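Local structure of HMG box-containing protein 1 (Homo sapiens, 3QVE) at residues C11-K22 and L88-F99; Y54-S63 and T78-L89. The protein represses transcription by binding the promoters of target genes, with roles in the cell cycle and Wnt signalling; this chain is its AXH domain. All coordinates share one frame; numbering follows the deposited sequence.

Interaction 1: C11-K22 and L88-F99; sequences CFLKGTRLCFHK and LLTVECKLDHPF. With EDO (1,2-ethanediol), chain F.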
loop_
_atom_site.group_PDB
_atom_site.type_symbol
_atom_site.label_atom_id
_atom_site.label_comp_id
_atom_site.label_asym_id
_atom_site.label_seq_id
_atom_site.Cartn_x
_atom_site.Cartn_y
_atom_site.Cartn_z
ATOM N N CYS A 11 -0.105 4.740 2.854
ATOM C CA CYS A 11 0.969 3.941 3.479
ATOM C C CYS A 11 2.083 3.543 2.499
ATOM O O CYS A 11 2.969 2.788 2.850
ATOM C CB CYS A 11 0.373 2.651 4.046
ATOM S SG CYS A 11 -0.240 1.480 2.832
ATOM N N PHE A 12 2.033 4.028 1.265
ATOM C CA PHE A 12 2.897 3.544 0.179
ATOM C C PHE A 12 4.262 4.218 0.061
ATOM O O PHE A 12 4.391 5.451 0.068
ATOM C CB PHE A 12 2.123 3.550 -1.150
ATOM C CG PHE A 12 0.924 2.657 -1.094
ATOM C CD1 PHE A 12 1.083 1.279 -1.054
ATOM C CD2 PHE A 12 -0.342 3.180 -1.048
ATOM C CE1 PHE A 12 0.019 0.473 -0.954
ATOM C CE2 PHE A 12 -1.434 2.384 -1.004
ATOM C CZ PHE A 12 -1.275 1.026 -0.924
ATOM N N LEU A 13 5.291 3.376 -0.057
ATOM C CA LEU A 13 6.669 3.830 -0.164
ATOM C C LEU A 13 7.068 4.137 -1.614
ATOM O O LEU A 13 6.399 3.728 -2.593
ATOM C CB LEU A 13 7.608 2.773 0.429
ATOM C CG LEU A 13 7.333 2.357 1.882
ATOM C CD1 LEU A 13 8.466 1.546 2.496
ATOM C CD2 LEU A 13 7.032 3.518 2.739
ATOM N N LYS A 14 8.192 4.845 -1.724
ATOM C CA LYS A 14 8.799 5.179 -2.989
ATOM C C LYS A 14 8.948 3.930 -3.845
ATOM O O LYS A 14 9.341 2.861 -3.348
ATOM C CB LYS A 14 10.160 5.776 -2.717
ATOM C CG LYS A 14 10.989 6.109 -3.981
ATOM C CD LYS A 14 12.206 6.891 -3.578
ATOM C CE LYS A 14 13.103 7.220 -4.775
ATOM N NZ LYS A 14 12.456 8.138 -5.738
ATOM N N GLY A 15 8.593 4.047 -5.118
ATOM C CA GLY A 15 8.724 2.920 -6.052
ATOM C C GLY A 15 7.409 2.203 -6.260
ATOM O O GLY A 15 7.289 1.400 -7.181
ATOM N N THR A 16 6.417 2.496 -5.432
ATOM C CA THR A 16 5.070 1.944 -5.617
ATOM C C THR A 16 4.404 2.580 -6.835
ATOM O O THR A 16 4.598 3.771 -7.119
ATOM C CB THR A 16 4.185 2.159 -4.344
ATOM O OG1 THR A 16 4.860 1.627 -3.188
ATOM C CG2 THR A 16 2.814 1.464 -4.486
ATOM N N ARG A 17 3.607 1.774 -7.540
ATOM C CA ARG A 17 2.814 2.212 -8.685
ATOM C C ARG A 17 1.363 1.935 -8.338
ATOM O O ARG A 17 1.040 0.888 -7.741
ATOM C CB ARG A 17 3.248 1.461 -9.982
ATOM C CG ARG A 17 4.704 1.709 -10.355
ATOM C CD ARG A 17 5.189 1.033 -11.639
ATOM N NE ARG A 17 4.445 1.510 -12.794
ATOM C CZ ARG A 17 4.548 2.734 -13.297
ATOM N NH1 ARG A 17 5.347 3.639 -12.738
ATOM N NH2 ARG A 17 3.844 3.052 -14.365
ATOM N N LEU A 18 0.496 2.869 -8.723
ATOM C CA LEU A 18 -0.911 2.862 -8.348
ATOM C C LEU A 18 -1.793 2.708 -9.581
ATOM O O LEU A 18 -1.503 3.277 -10.631
ATOM C CB LEU A 18 -1.280 4.203 -7.735
ATOM C CG LEU A 18 -0.445 4.587 -6.509
ATOM C CD1 LEU A 18 -0.933 5.936 -6.039
ATOM C CD2 LEU A 18 -0.492 3.493 -5.398
ATOM N N CYS A 19 -2.892 1.980 -9.436
ATOM C CA CYS A 19 -3.895 1.881 -10.499
ATOM C C CYS A 19 -5.279 1.880 -9.882
ATOM O O CYS A 19 -5.755 0.877 -9.402
ATOM C CB CYS A 19 -3.648 0.636 -11.337
ATOM S SG CYS A 19 -4.763 0.602 -12.800
ATOM N N PHE A 20 -5.906 3.057 -9.864
ATOM C CA PHE A 20 -7.227 3.229 -9.320
ATOM C C PHE A 20 -8.253 2.636 -10.283
ATOM O O PHE A 20 -8.175 2.844 -11.488
ATOM C CB PHE A 20 -7.508 4.717 -9.105
ATOM C CG PHE A 20 -6.768 5.298 -7.968
ATOM C CD1 PHE A 20 -7.310 5.236 -6.687
ATOM C CD2 PHE A 20 -5.517 5.860 -8.133
ATOM C CE1 PHE A 20 -6.631 5.743 -5.617
ATOM C CE2 PHE A 20 -4.833 6.362 -7.058
ATOM C CZ PHE A 20 -5.396 6.323 -5.796
ATOM N N HIS A 21 -9.183 1.853 -9.771
ATOM C CA HIS A 21 -10.170 1.239 -10.650
ATOM C C HIS A 21 -11.263 2.237 -11.059
ATOM O O HIS A 21 -11.901 2.058 -12.082
ATOM C CB HIS A 21 -10.818 0.015 -9.972
ATOM C CG HIS A 21 -9.894 -1.147 -9.768
ATOM N ND1 HIS A 21 -10.345 -2.451 -9.747
ATOM C CD2 HIS A 21 -8.554 -1.207 -9.546
ATOM C CE1 HIS A 21 -9.321 -3.266 -9.546
ATOM N NE2 HIS A 21 -8.223 -2.536 -9.424
ATOM N N LYS A 22 -11.505 3.273 -10.252
ATOM C CA LYS A 22 -12.513 4.276 -10.585
ATOM C C LYS A 22 -11.870 5.635 -10.664
ATOM O O LYS A 22 -10.742 5.831 -10.223
ATOM C CB LYS A 22 -13.643 4.323 -9.552
ATOM C CG LYS A 22 -14.444 3.008 -9.447
ATOM C CD LYS A 22 -15.718 2.971 -10.225
ATOM C CE LYS A 22 -16.434 1.615 -10.055
ATOM N NZ LYS A 22 -17.016 1.479 -8.677
ATOM N N LEU A 88 -11.934 0.178 -6.055
ATOM C CA LEU A 88 -10.741 -0.563 -5.648
ATOM C C LEU A 88 -9.471 0.119 -6.116
ATOM O O LEU A 88 -9.481 1.005 -7.004
ATOM C CB LEU A 88 -10.816 -1.985 -6.186
ATOM C CG LEU A 88 -12.089 -2.775 -5.800
ATOM C CD1 LEU A 88 -12.012 -4.210 -6.349
ATOM C CD2 LEU A 88 -12.335 -2.765 -4.278
ATOM N N LEU A 89 -8.365 -0.290 -5.515
ATOM C CA LEU A 89 -7.021 0.174 -5.913
ATOM C C LEU A 89 -6.142 -1.022 -6.083
ATOM O O LEU A 89 -6.077 -1.843 -5.163
ATOM C CB LEU A 89 -6.412 1.038 -4.810
ATOM C CG LEU A 89 -4.932 1.469 -4.909
ATOM C CD1 LEU A 89 -4.694 2.332 -6.110
ATOM C CD2 LEU A 89 -4.502 2.188 -3.636
ATOM N N THR A 90 -5.437 -1.108 -7.213
ATOM C CA THR A 90 -4.397 -2.123 -7.394
ATOM C C THR A 90 -3.058 -1.396 -7.370
ATOM O O THR A 90 -2.933 -0.299 -7.913
ATOM C CB THR A 90 -4.590 -2.920 -8.702
ATOM O OG1 THR A 90 -5.881 -3.546 -8.634
ATOM C CG2 THR A 90 -3.508 -4.032 -8.862
ATOM N N VAL A 91 -2.070 -1.986 -6.704
ATOM C CA VAL A 91 -0.751 -1.400 -6.627
ATOM C C VAL A 91 0.279 -2.429 -7.023
ATOM O O VAL A 91 0.037 -3.640 -6.925
ATOM C CB VAL A 91 -0.392 -0.857 -5.187
ATOM C CG1 VAL A 91 -1.496 0.037 -4.641
ATOM C CG2 VAL A 91 -0.096 -1.964 -4.238
ATOM N N GLU A 92 1.423 -1.939 -7.485
ATOM C CA GLU A 92 2.633 -2.734 -7.598
ATOM C C GLU A 92 3.597 -2.224 -6.546
ATOM O O GLU A 92 3.806 -1.022 -6.450
ATOM C CB GLU A 92 3.248 -2.553 -8.966
ATOM C CG GLU A 92 4.437 -3.422 -9.258
ATOM C CD GLU A 92 5.312 -2.833 -10.339
ATOM O OE1 GLU A 92 5.126 -3.264 -11.503
ATOM O OE2 GLU A 92 6.168 -1.952 -10.037
ATOM N N CYS A 93 4.159 -3.102 -5.724
ATOM C CA CYS A 93 5.093 -2.635 -4.701
ATOM C C CYS A 93 6.242 -3.619 -4.555
ATOM O O CYS A 93 6.189 -4.730 -5.052
ATOM C CB CYS A 93 4.347 -2.421 -3.402
ATOM S SG CYS A 93 3.824 -3.892 -2.673
ATOM N N LYS A 94 7.305 -3.201 -3.888
ATOM C CA LYS A 94 8.443 -4.086 -3.653
ATOM C C LYS A 94 8.079 -5.205 -2.660
ATOM O O LYS A 94 7.180 -5.038 -1.847
ATOM C CB LYS A 94 9.646 -3.292 -3.145
ATOM C CG LYS A 94 10.082 -2.138 -4.019
ATOM C CD LYS A 94 10.364 -2.559 -5.461
ATOM C CE LYS A 94 10.734 -1.368 -6.373
ATOM N NZ LYS A 94 9.755 -1.181 -7.446
ATOM N N LEU A 95 8.787 -6.330 -2.736
ATOM C CA LEU A 95 8.497 -7.498 -1.891
ATOM C C LEU A 95 8.648 -7.191 -0.420
ATOM O O LEU A 95 7.981 -7.802 0.388
ATOM C CB LEU A 95 9.413 -8.666 -2.232
ATOM C CG LEU A 95 9.477 -9.264 -3.629
ATOM C CD1 LEU A 95 10.285 -10.619 -3.668
ATOM C CD2 LEU A 95 8.106 -9.482 -4.181
ATOM N N ASP A 96 9.504 -6.223 -0.092
ATOM C CA ASP A 96 9.793 -5.855 1.284
ATOM C C ASP A 96 8.890 -4.713 1.823
ATOM O O ASP A 96 9.124 -4.224 2.931
ATOM C CB ASP A 96 11.259 -5.394 1.376
ATOM C CG ASP A 96 11.544 -4.265 0.434
ATOM O OD1 ASP A 96 10.758 -3.301 0.412
ATOM O OD2 ASP A 96 12.526 -4.362 -0.307
ATOM N N HIS A 97 7.868 -4.314 1.073
ATOM C CA HIS A 97 6.946 -3.239 1.505
ATOM C C HIS A 97 6.246 -3.655 2.822
ATOM O O HIS A 97 5.615 -4.703 2.893
ATOM C CB HIS A 97 5.891 -2.937 0.423
ATOM C CG HIS A 97 5.278 -1.583 0.532
ATOM N ND1 HIS A 97 4.484 -1.210 1.592
ATOM C CD2 HIS A 97 5.377 -0.492 -0.270
ATOM C CE1 HIS A 97 4.111 0.054 1.440
ATOM N NE2 HIS A 97 4.629 0.508 0.313
ATOM N N PRO A 98 6.384 -2.837 3.878
ATOM C CA PRO A 98 5.696 -3.096 5.151
ATOM C C PRO A 98 4.296 -2.491 5.197
ATOM O O PRO A 98 4.021 -1.511 4.490
ATOM C CB PRO A 98 6.582 -2.389 6.154
ATOM C CG PRO A 98 7.093 -1.188 5.406
ATOM C CD PRO A 98 7.236 -1.648 3.958
ATOM N N PHE A 99 3.410 -3.105 5.970
ATOM C CA PHE A 99 2.040 -2.619 6.113
ATOM C C PHE A 99 1.727 -2.632 7.593
ATOM O O PHE A 99 2.137 -3.562 8.286
ATOM C CB PHE A 99 1.064 -3.504 5.362
ATOM C CG PHE A 99 1.287 -3.500 3.895
ATOM C CD1 PHE A 99 0.812 -2.442 3.113
ATOM C CD2 PHE A 99 2.086 -4.484 3.307
ATOM C CE1 PHE A 99 1.027 -2.407 1.753
ATOM C CE2 PHE A 99 2.320 -4.445 1.966
ATOM C CZ PHE A 99 1.786 -3.397 1.176
HETATM C C1 EDO F . 2.384 -2.096 -13.689
HETATM O O1 EDO F . 3.054 -0.849 -13.917
HETATM C C2 EDO F . 2.576 -3.055 -14.862
HETATM O O2 EDO F . 1.544 -4.043 -14.788
HETATM O O HOH W 1 2.667 0.674 4.922
HETATM O O HOH W 2 7.250 -1.415 -7.615
HETATM O O HOH W 3 8.794 1.427 -9.563
HETATM O O HOH W 4 7.111 -0.255 -3.381
HETATM O O HOH W 5 -10.598 3.524 -7.514
#
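The imidazole of H97 carries L13 CG over one face, 4.0 Å from CG to the ring centroid, and takes C11 O, F12 CA and T16 OG1 round its edge. At that edge NE2 accepts the backbone N-H of L13 at 3.0 Å, a straight bond (167°) although the donor lies somewhat out of the ring plane, while ND1 donates to P98 O. With CG swung anti to the backbone N (chi1 -158°), the ring reaches across to the 11-13 backbone. Replacing H97 by alanine removes both ring nitrogens, which would probably leave the L13 N-H without its acceptor and open a gap beneath L13 CG. The F12 ring bears C11 SG over one face and is met obliquely by V91 CG1, L89 CD2 and F99 CE1; C11 SG also lies at the F99 edge. L89 CD1 sits squarely over the F20 ring, 3.8 Å above its centre. L88 CB covers one face of the H21 ring, whose NE2 shares a 2.7 Å hydrogen bond with T90 OG1 at the edge. Along the same pair of segments, strands 17-20 and 89-94 run antiparallel: R17 and E92 exchange backbone bonds, C19 and T90 do likewise, and H21 N donates to L88 O. L18 and V91 pack on the side of F20 and L89, while R17 CD lies 3.5 Å from E92 OE2 on the other. Strand 89-94 is flanked by 17-20 and 72-80, strand 29-30 continues the sheet beyond 17-20, and L13 touches H118 of helix 111-118.

Interaction 2: Y54-S63 and T78-L89; sequences YGSDGLKLLS and TFDPGTVEDGLL. With EDO (1,2-ethanediol), chain I; EDO (1,2-ethanediol), chain G; EDO (1,2-ethanediol), chain H.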
loop_
_atom_site.group_PDB
_atom_site.type_symbol
_atom_site.label_atom_id
_atom_site.label_comp_id
_atom_site.label_asym_id
_atom_site.label_seq_id
_atom_site.Cartn_x
_atom_site.Cartn_y
_atom_site.Cartn_z
ATOM N N TYR A 54 -8.977 9.265 0.112
ATOM C CA TYR A 54 -9.102 7.887 -0.349
ATOM C C TYR A 54 -8.404 6.946 0.625
ATOM O O TYR A 54 -7.241 7.116 0.935
ATOM C CB TYR A 54 -8.514 7.684 -1.728
ATOM C CG TYR A 54 -8.734 6.276 -2.259
ATOM C CD1 TYR A 54 -9.829 5.971 -3.091
ATOM C CD2 TYR A 54 -7.831 5.260 -1.960
ATOM C CE1 TYR A 54 -9.997 4.666 -3.582
ATOM C CE2 TYR A 54 -7.990 3.959 -2.427
ATOM C CZ TYR A 54 -9.080 3.671 -3.241
ATOM O OH TYR A 54 -9.229 2.372 -3.662
ATOM N N GLY A 55 -9.147 5.959 1.109
ATOM C CA GLY A 55 -8.622 4.958 2.001
ATOM C C GLY A 55 -8.308 5.425 3.406
ATOM O O GLY A 55 -7.486 4.805 4.088
ATOM N N SER A 56 -8.931 6.510 3.839
ATOM C CA SER A 56 -8.623 7.095 5.143
ATOM C C SER A 56 -8.992 6.181 6.343
ATOM O O SER A 56 -8.503 6.370 7.425
ATOM C CB SER A 56 -9.356 8.446 5.299
ATOM O OG SER A 56 -10.742 8.237 5.187
ATOM N N ASP A 57 -9.906 5.249 6.147
ATOM C CA ASP A 57 -10.231 4.256 7.139
ATOM C C ASP A 57 -9.397 2.978 6.993
ATOM O O ASP A 57 -9.685 2.003 7.651
ATOM C CB ASP A 57 -11.705 3.847 7.033
ATOM C CG ASP A 57 -12.648 4.965 7.378
ATOM O OD1 ASP A 57 -12.495 5.509 8.482
ATOM O OD2 ASP A 57 -13.537 5.281 6.558
ATOM N N GLY A 58 -8.409 2.964 6.109
ATOM C CA GLY A 58 -7.659 1.752 5.843
ATOM C C GLY A 58 -7.998 1.129 4.516
ATOM O O GLY A 58 -9.043 1.419 3.910
ATOM N N LEU A 59 -7.083 0.275 4.061
ATOM C CA LEU A 59 -7.229 -0.443 2.791
ATOM C C LEU A 59 -7.210 -1.951 3.083
ATOM O O LEU A 59 -6.226 -2.474 3.595
ATOM C CB LEU A 59 -6.080 -0.065 1.853
ATOM C CG LEU A 59 -6.155 1.374 1.295
ATOM C CD1 LEU A 59 -4.854 1.706 0.578
ATOM C CD2 LEU A 59 -7.348 1.549 0.379
ATOM N N LYS A 60 -8.329 -2.612 2.819
ATOM C CA LYS A 60 -8.446 -4.022 3.066
ATOM C C LYS A 60 -7.871 -4.805 1.888
ATOM O O LYS A 60 -8.302 -4.643 0.766
ATOM C CB LYS A 60 -9.900 -4.381 3.286
ATOM C CG LYS A 60 -10.161 -5.844 3.675
ATOM C CD LYS A 60 -11.691 -6.024 3.848
ATOM C CE LYS A 60 -12.066 -7.425 4.215
ATOM N NZ LYS A 60 -13.525 -7.560 4.468
ATOM N N LEU A 61 -6.888 -5.649 2.148
ATOM C CA LEU A 61 -6.297 -6.471 1.083
ATOM C C LEU A 61 -7.260 -7.539 0.665
ATOM O O LEU A 61 -7.762 -8.282 1.515
ATOM C CB LEU A 61 -5.015 -7.135 1.595
ATOM C CG LEU A 61 -4.259 -8.058 0.639
ATOM C CD1 LEU A 61 -3.693 -7.211 -0.492
ATOM C CD2 LEU A 61 -3.163 -8.807 1.406
ATOM N N LEU A 62 -7.517 -7.624 -0.630
ATOM C CA LEU A 62 -8.419 -8.601 -1.184
ATOM C C LEU A 62 -7.679 -9.705 -1.945
ATOM O O LEU A 62 -8.184 -10.827 -2.062
ATOM C CB LEU A 62 -9.404 -7.937 -2.170
ATOM C CG LEU A 62 -10.415 -6.910 -1.646
ATOM C CD1 LEU A 62 -11.420 -6.539 -2.774
ATOM C CD2 LEU A 62 -11.138 -7.387 -0.378
ATOM N N SER A 63 -6.553 -9.373 -2.536
ATOM C CA SER A 63 -5.850 -10.300 -3.412
ATOM C C SER A 63 -4.411 -9.929 -3.600
ATOM O O SER A 63 -4.035 -8.745 -3.442
ATOM C CB SER A 63 -6.539 -10.424 -4.771
ATOM O OG SER A 63 -6.311 -9.296 -5.570
ATOM N N THR A 78 -4.472 -5.933 -4.553
ATOM C CA THR A 78 -5.715 -5.178 -4.763
ATOM C C THR A 78 -6.345 -4.942 -3.423
ATOM O O THR A 78 -6.468 -5.849 -2.603
ATOM C CB THR A 78 -6.698 -5.901 -5.719
ATOM O OG1 THR A 78 -6.117 -5.916 -7.017
ATOM C CG2 THR A 78 -8.082 -5.155 -5.802
ATOM N N PHE A 79 -6.720 -3.693 -3.205
ATOM C CA PHE A 79 -7.210 -3.203 -1.920
ATOM C C PHE A 79 -8.617 -2.612 -2.054
ATOM O O PHE A 79 -8.947 -2.031 -3.082
ATOM C CB PHE A 79 -6.332 -2.066 -1.419
ATOM C CG PHE A 79 -4.979 -2.498 -0.950
ATOM C CD1 PHE A 79 -4.813 -3.097 0.281
ATOM C CD2 PHE A 79 -3.849 -2.205 -1.701
ATOM C CE1 PHE A 79 -3.555 -3.469 0.739
ATOM C CE2 PHE A 79 -2.588 -2.583 -1.248
ATOM C CZ PHE A 79 -2.450 -3.215 -0.047
ATOM N N ASP A 80 -9.399 -2.720 -0.984
ATOM C CA ASP A 80 -10.741 -2.163 -0.877
ATOM C C ASP A 80 -10.788 -1.071 0.195
ATOM O O ASP A 80 -10.552 -1.367 1.383
ATOM C CB ASP A 80 -11.685 -3.308 -0.530
ATOM C CG ASP A 80 -13.155 -2.896 -0.509
ATOM O OD1 ASP A 80 -13.406 -1.716 -0.645
ATOM O OD2 ASP A 80 -14.044 -3.767 -0.388
ATOM N N PRO A 81 -11.102 0.190 -0.182
ATOM C CA PRO A 81 -11.179 1.258 0.806
ATOM C C PRO A 81 -12.461 1.315 1.602
ATOM O O PRO A 81 -12.568 2.145 2.492
ATOM C CB PRO A 81 -11.084 2.514 -0.037
ATOM C CG PRO A 81 -11.749 2.127 -1.296
ATOM C CD PRO A 81 -11.321 0.720 -1.539
ATOM N N GLY A 82 -13.425 0.471 1.281
ATOM C CA GLY A 82 -14.637 0.341 2.093
ATOM C C GLY A 82 -15.861 1.109 1.585
ATOM O O GLY A 82 -16.879 1.079 2.235
ATOM N N THR A 83 -15.747 1.799 0.453
ATOM C CA THR A 83 -16.828 2.547 -0.182
ATOM C C THR A 83 -16.848 2.217 -1.647
ATOM O O THR A 83 -15.838 2.437 -2.341
ATOM C CB THR A 83 -16.509 4.046 -0.107
ATOM O OG1 THR A 83 -16.518 4.465 1.261
ATOM C CG2 THR A 83 -17.484 4.819 -0.840
ATOM N N VAL A 84 -17.972 1.725 -2.145
ATOM C CA VAL A 84 -18.072 1.335 -3.558
ATOM C C VAL A 84 -17.736 2.444 -4.534
ATOM O O VAL A 84 -17.041 2.223 -5.533
ATOM C CB VAL A 84 -19.466 0.731 -3.897
ATOM C CG1 VAL A 84 -19.592 0.437 -5.407
ATOM C CG2 VAL A 84 -19.708 -0.557 -3.047
ATOM N N GLU A 85 -18.176 3.655 -4.223
ATOM C CA GLU A 85 -18.038 4.781 -5.150
ATOM C C GLU A 85 -16.581 5.185 -5.320
ATOM O O GLU A 85 -16.209 5.663 -6.381
ATOM C CB GLU A 85 -18.897 6.010 -4.734
ATOM C CG GLU A 85 -19.504 5.981 -3.297
ATOM C CD GLU A 85 -20.573 4.868 -3.120
ATOM O OE1 GLU A 85 -20.434 4.005 -2.204
ATOM O OE2 GLU A 85 -21.529 4.847 -3.943
ATOM N N ASP A 86 -15.763 5.004 -4.278
ATOM C CA ASP A 86 -14.325 5.294 -4.375
ATOM C C ASP A 86 -13.569 4.292 -5.265
ATOM O O ASP A 86 -12.564 4.654 -5.916
ATOM C CB ASP A 86 -13.696 5.325 -2.972
ATOM C CG ASP A 86 -14.084 6.575 -2.212
ATOM O OD1 ASP A 86 -14.753 7.405 -2.810
ATOM O OD2 ASP A 86 -13.735 6.734 -1.045
ATOM N N GLY A 87 -14.059 3.056 -5.295
ATOM C CA GLY A 87 -13.491 2.007 -6.126
ATOM C C GLY A 87 -12.267 1.347 -5.509
ATOM O O GLY A 87 -11.635 1.885 -4.566
ATOM N N LEU A 88 -11.934 0.178 -6.055
ATOM C CA LEU A 88 -10.741 -0.563 -5.648
ATOM C C LEU A 88 -9.471 0.119 -6.116
ATOM O O LEU A 88 -9.481 1.005 -7.004
ATOM C CB LEU A 88 -10.816 -1.985 -6.186
ATOM C CG LEU A 88 -12.089 -2.775 -5.800
ATOM C CD1 LEU A 88 -12.012 -4.210 -6.349
ATOM C CD2 LEU A 88 -12.335 -2.765 -4.278
ATOM N N LEU A 89 -8.365 -0.290 -5.515
ATOM C CA LEU A 89 -7.021 0.174 -5.913
ATOM C C LEU A 89 -6.142 -1.022 -6.083
ATOM O O LEU A 89 -6.077 -1.843 -5.163
ATOM C CB LEU A 89 -6.412 1.038 -4.810
ATOM C CG LEU A 89 -4.932 1.469 -4.909
ATOM C CD1 LEU A 89 -4.694 2.332 -6.110
ATOM C CD2 LEU A 89 -4.502 2.188 -3.636
HETATM C C1 EDO I . -11.729 -0.066 5.948
HETATM O O1 EDO I . -13.055 0.364 5.630
HETATM C C2 EDO I . -11.503 -1.413 5.288
HETATM O O2 EDO I . -11.990 -1.322 3.945
HETATM C C1 EDO G . -3.891 -8.716 -7.320
HETATM O O1 EDO G . -4.927 -9.567 -7.855
HETATM C C2 EDO G . -3.800 -7.549 -8.300
HETATM O O2 EDO G . -3.686 -7.967 -9.691
HETATM C C1 EDO H . -12.005 7.677 -7.488
HETATM O O1 EDO H . -11.863 7.469 -6.071
HETATM C C2 EDO H . -13.482 7.728 -7.917
HETATM O O2 EDO H . -14.107 8.967 -7.564
HETATM O O HOH W 6 -12.007 5.817 0.767
HETATM O O HOH W 7 -10.850 3.585 3.934
#
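The hairpin of strands 59-69 and 72-80 contributes its open end here, where K60 and D80 form a hydrogen-bonded antiparallel pair and L61 faces F79 in a non-hydrogen-bonded one. K60 N donates to D80 O, and D80 N returns a 2.8 Å bond to K60 O. Further along, L62 and S63 both face T78: L62 N reaches T78 O at 2.9 Å and T78 N reaches S63 O, the pattern of a classic beta bulge. On one side of the strands, the F79 ring receives L61 CD1 over a face and L59 CB obliquely, 3.6 Å from F79 CD1. On the other, L62 CD1 lies against D80 CB, with L88 CD2 also nearby.

Beyond the paired strands, Y54 carries the contact. Y54 CG points directly opposite its own backbone N (chi1 -176°), which sends the ring across into the 81-88 loop. There Y54 OH donates to G87 O at 2.6 Å and touches L89 CB. P81 CB covers a ring face, displaced toward the rim, with P81 CG 3.6 Å from Y54 CZ; D86 O lies at the ring edge. F20 meets Y54 edge-to-face, tying this aromatic to the neighbouring part of the core. L59 CD2 packs on P81 CB. Water 6 bridges G55 N and D86 OD2, and water 7 links D57 N and G58 O to P81 O. D80 OD1 accepts G82 N at 2.9 Å, approached from above the carboxylate plane, closing an Asx turn where the strand ends. A bulged antiparallel hairpin is thus joined to a type I turn at 55-58 and an Asx turn at 80-82, within the AXH domain's antiparallel sheet.

Overall arrangement
Both interactions pair strands of the same antiparallel sheet; interaction 1 also reaches strand 98-101 of the smaller mixed sheet. Interaction 1 joins strand 89-94 to 17-20 near the centre of the chain, whereas interaction 2 pairs 59-69 with 72-80 farther out and is nested within the loop closed by interaction 1. They share L88 and L89, and adjacent strands 72-80 and 89-94 meet through a probable T78-T90 hydroxyl bond. Each is partly buried, with apolar side chains packed on one side of the strands and more polar residues on the other. In interaction 1 a histidine ring nitrogen also accepts a loop N-H, beside a phenylalanine cluster; interaction 2 relies on a tyrosine hydroxyl, a proline and water bridges between turns.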